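Long-range contact in CRISPR-associated endoribonuclease Cas2 (Streptococcus pyogenes serotype M1, PDB 4QR2), which probably acts as a magnesium-dependent nuclease in CRISPR antiviral defence, working as a homodimer that joins a Cas1 homodimer in a heterotetramer: residues Y7-E12 with K62-R67. Residues are numbered along the deposited sequence; the frame is centred on the assembly and turned at random.
Sequences YDVNTE and KTDSIR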
ATOM      1  N   TYR A   7      -3.308   3.290  -3.218  1.00 20.84           N
ATOM      2  CA  TYR A   7      -3.558   4.575  -3.806  1.00 19.72           C
ATOM      3  C   TYR A   7      -2.623   5.613  -3.246  1.00 20.87           C
ATOM      4  O   TYR A   7      -2.576   5.840  -2.041  1.00 20.90           O
ATOM      5  CB  TYR A   7      -5.032   5.023  -3.562  1.00 21.08           C
ATOM      6  CG  TYR A   7      -5.433   6.348  -4.210  1.00 19.79           C
ATOM      7  CD1 TYR A   7      -4.927   6.742  -5.416  1.00 18.94           C
ATOM      8  CD2 TYR A   7      -6.338   7.171  -3.596  1.00 20.40           C
ATOM      9  CE1 TYR A   7      -5.353   7.876  -6.035  1.00 20.90           C
ATOM     10  CE2 TYR A   7      -6.768   8.329  -4.179  1.00 22.69           C
ATOM     11  CZ  TYR A   7      -6.280   8.726  -5.373  1.00 23.02           C
ATOM     12  OH  TYR A   7      -6.714   9.894  -5.953  1.00 23.22           O
ATOM     13  N   ASP A   8      -1.827   6.239  -4.121  1.00 18.70           N
ATOM     14  CA  ASP A   8      -0.896   7.304  -3.752  1.00 19.70           C
ATOM     15  C   ASP A   8      -1.481   8.637  -4.221  1.00 19.84           C
ATOM     16  O   ASP A   8      -1.587   8.908  -5.424  1.00 22.03           O
ATOM     17  CB  ASP A   8       0.405   7.083  -4.499  1.00 20.17           C
ATOM     18  CG  ASP A   8       1.559   7.996  -4.047  1.00 23.81           C
ATOM     19  OD1 ASP A   8       1.373   8.887  -3.263  1.00 26.63           O
ATOM     20  OD2 ASP A   8       2.715   7.766  -4.558  1.00 24.90           O
ATOM     21  N   VAL A   9      -1.868   9.415  -3.233  1.00 21.89           N
ATOM     22  CA  VAL A   9      -2.441  10.720  -3.435  1.00 21.86           C
ATOM     23  C   VAL A   9      -1.875  11.588  -2.305  1.00 22.21           C
ATOM     24  O   VAL A   9      -1.598  11.138  -1.188  1.00 22.76           O
ATOM     25  CB  VAL A   9      -3.971  10.686  -3.429  1.00 22.12           C
ATOM     26  CG1 VAL A   9      -4.478  10.218  -2.080  1.00 23.77           C
ATOM     27  CG2 VAL A   9      -4.573  12.016  -3.801  1.00 23.89           C
ATOM     28  N   ASN A  10      -1.727  12.875  -2.631  1.00 21.81           N
ATOM     29  CA  ASN A  10      -1.207  13.865  -1.720  1.00 22.96           C
ATOM     30  C   ASN A  10      -2.273  14.416  -0.816  1.00 24.54           C
ATOM     31  O   ASN A  10      -3.111  15.165  -1.286  1.00 25.17           O
ATOM     32  CB  ASN A  10      -0.499  14.983  -2.451  1.00 24.49           C
ATOM     33  CG  ASN A  10       0.154  15.996  -1.478  1.00 27.96           C
ATOM     34  OD1 ASN A  10      -0.092  15.938  -0.262  1.00 27.43           O
ATOM     35  ND2 ASN A  10       1.105  16.807  -1.980  1.00 30.38           N
ATOM     36  N   THR A  11      -2.329  13.942   0.437  1.00 22.58           N
ATOM     37  CA  THR A  11      -3.436  14.313   1.366  1.00 25.61           C
ATOM     38  C   THR A  11      -3.184  15.687   2.052  1.00 27.17           C
ATOM     39  O   THR A  11      -3.946  16.151   2.920  1.00 29.37           O
ATOM     40  CB  THR A  11      -3.615  13.238   2.449  1.00 30.86           C
ATOM     41  OG1 THR A  11      -2.403  13.121   3.208  1.00 35.83           O
ATOM     42  CG2 THR A  11      -4.059  11.912   1.864  1.00 28.86           C
ATOM     43  N   GLU A  12      -2.088  16.384   1.658  1.00 26.40           N
ATOM     44  CA  GLU A  12      -1.882  17.706   2.079  1.00 26.85           C
ATOM     45  C   GLU A  12      -2.782  18.705   1.379  1.00 29.00           C
ATOM     46  O   GLU A  12      -2.805  19.830   1.802  1.00 29.16           O
ATOM     47  CB  GLU A  12      -0.384  18.149   1.913  1.00 29.74           C
ATOM     48  CG  GLU A  12       0.525  17.453   2.886  1.00 32.40           C
ATOM     49  CD  GLU A  12       1.819  18.221   3.142  1.00 32.73           C
ATOM     50  OE1 GLU A  12       2.772  18.009   2.377  1.00 31.86           O
ATOM     51  OE2 GLU A  12       1.844  19.067   4.034  1.00 33.94           O
ATOM     52  N   LYS A  62      -2.178  12.617 -13.599  1.00 32.42           N
ATOM     53  CA  LYS A  62      -0.926  13.366 -13.588  1.00 34.60           C
ATOM     54  C   LYS A  62      -0.186  13.298 -12.272  1.00 33.37           C
ATOM     55  O   LYS A  62       1.033  13.213 -12.281  1.00 32.36           O
ATOM     56  CB  LYS A  62      -1.155  14.823 -13.928  1.00 36.85           C
ATOM     57  CG  LYS A  62      -1.618  15.005 -15.353  1.00 43.15           C
ATOM     58  CD  LYS A  62      -1.458  16.434 -15.826  1.00 49.78           C
ATOM     59  CE  LYS A  62      -1.055  16.440 -17.299  1.00 56.55           C
ATOM     60  NZ  LYS A  62      -2.189  16.263 -18.247  1.00 59.23           N
ATOM     61  N   THR A  63      -0.914  13.305 -11.152  1.00 28.14           N
ATOM     62  CA  THR A  63      -0.289  13.421  -9.866  1.00 27.78           C
ATOM     63  C   THR A  63      -0.411  12.213  -8.981  1.00 27.06           C
ATOM     64  O   THR A  63       0.309  12.124  -7.982  1.00 25.36           O
ATOM     65  CB  THR A  63      -0.877  14.641  -9.107  1.00 29.00           C
ATOM     66  OG1 THR A  63      -2.308  14.498  -9.016  1.00 27.83           O
ATOM     67  CG2 THR A  63      -0.647  15.891  -9.882  1.00 31.89           C
ATOM     68  N   ASP A  64      -1.410  11.353  -9.249  1.00 24.58           N
ATOM     69  CA  ASP A  64      -1.725  10.228  -8.366  1.00 24.02           C
ATOM     70  C   ASP A  64      -1.333   8.938  -9.075  1.00 19.84           C
ATOM     71  O   ASP A  64      -1.243   8.880 -10.294  1.00 22.64           O
ATOM     72  CB  ASP A  64      -3.256  10.104  -8.142  1.00 24.13           C
ATOM     73  CG  ASP A  64      -3.934  11.389  -7.600  1.00 25.56           C
ATOM     74  OD1 ASP A  64      -3.264  12.435  -7.327  1.00 25.02           O
ATOM     75  OD2 ASP A  64      -5.181  11.344  -7.528  1.00 24.36           O
ATOM     76  N   SER A  65      -1.236   7.848  -8.330  1.00 22.25           N
ATOM     77  CA  SER A  65      -1.222   6.514  -8.942  1.00 20.52           C
ATOM     78  C   SER A  65      -1.972   5.472  -8.132  1.00 20.92           C
ATOM     79  O   SER A  65      -2.123   5.646  -6.931  1.00 20.38           O
ATOM     80  CB  SER A  65       0.191   6.006  -9.181  1.00 21.85           C
ATOM     81  OG  SER A  65       0.829   5.781  -7.969  1.00 21.85           O
ATOM     82  N   ILE A  66      -2.348   4.365  -8.801  1.00 20.33           N
ATOM     83  CA  ILE A  66      -2.952   3.218  -8.158  1.00 20.65           C
ATOM     84  C   ILE A  66      -2.201   1.994  -8.670  1.00 21.80           C
ATOM     85  O   ILE A  66      -1.965   1.864  -9.884  1.00 22.81           O
ATOM     86  CB  ILE A  66      -4.471   3.087  -8.482  1.00 22.66           C
ATOM     87  CG1 ILE A  66      -5.203   4.247  -7.776  1.00 26.12           C
ATOM     88  CG2 ILE A  66      -4.963   1.695  -8.048  1.00 25.00           C
ATOM     89  CD1 ILE A  66      -6.688   4.122  -7.720  1.00 33.72           C
ATOM     90  N   ARG A  67      -1.870   1.106  -7.733  1.00 21.10           N
ATOM     91  CA  ARG A  67      -1.308  -0.165  -8.028  1.00 20.98           C
ATOM     92  C   ARG A  67      -2.258  -1.221  -7.549  1.00 21.99           C
ATOM     93  O   ARG A  67      -2.896  -1.073  -6.491  1.00 20.90           O
ATOM     94  CB  ARG A  67       0.125  -0.330  -7.379  1.00 19.52           C
ATOM     95  CG  ARG A  67       1.103   0.595  -8.024  1.00 22.18           C
ATOM     96  CD  ARG A  67       2.459   0.579  -7.333  1.00 23.80           C
ATOM     97  NE  ARG A  67       3.205  -0.625  -7.649  1.00 23.71           N
ATOM     98  CZ  ARG A  67       3.962  -0.751  -8.730  1.00 26.61           C
ATOM     99  NH1 ARG A  67       3.949   0.213  -9.655  1.00 30.62           N
ATOM    100  NH2 ARG A  67       4.631  -1.842  -8.926  1.00 27.53           N
TER
HETATM  101  O   HOH W   1       2.596   7.499  -7.210  1.00 27.56           O
HETATM  102  O   HOH W   2      -1.714  13.700  -5.455  1.00 27.15           O
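Tyr7 lays its ring obliquely against Ile66, Tyr7 CD1 meeting Ile66 CG1 at 3.4 Å, while Asp64 lies by the far end of the ring. A chi1 of -177° sets the tyrosine CG anti to the backbone N. At the far end of the ring, Tyr7 OH donates to Asp64 OD2 at 2.6 Å, arriving 44° out of the carboxylate plane. OD2 also forms a salt bridge with Arg19 NE and accepts from Asp60 N, so three donors converge on one oxygen of this buried residue, consistent with an ionised carboxylate. Val9 CB sits over one ring face, toward the rim, and Val9 CG2 touches Asp64 OD1 at 3.8 Å. A water links that oxygen to Asn10 N. Asp8 and Ser65 form an antiparallel hydrogen-bonded pair, Asp8 N to Ser65 O at 2.9 Å (172° at the hydrogen) and Ser65 N to Asp8 O at 3.1 Å. Asp8, the predicted catalytic magnesium ligand, shares a water with Ser65 OG through OD2; Asn36 N and Gln35 NE2 of the second subunit hydrogen-bond to Asp8 OD2 and Ser65 OG, respectively. Central strand 2-8 thus pairs with strand 65-71 of the ferredoxin-like sheet, outermost within this chain but continued by a second-subunit strand, Tyr7 packing against helix 14-27 on one face and Asp8 turned to the dimer partner on the other.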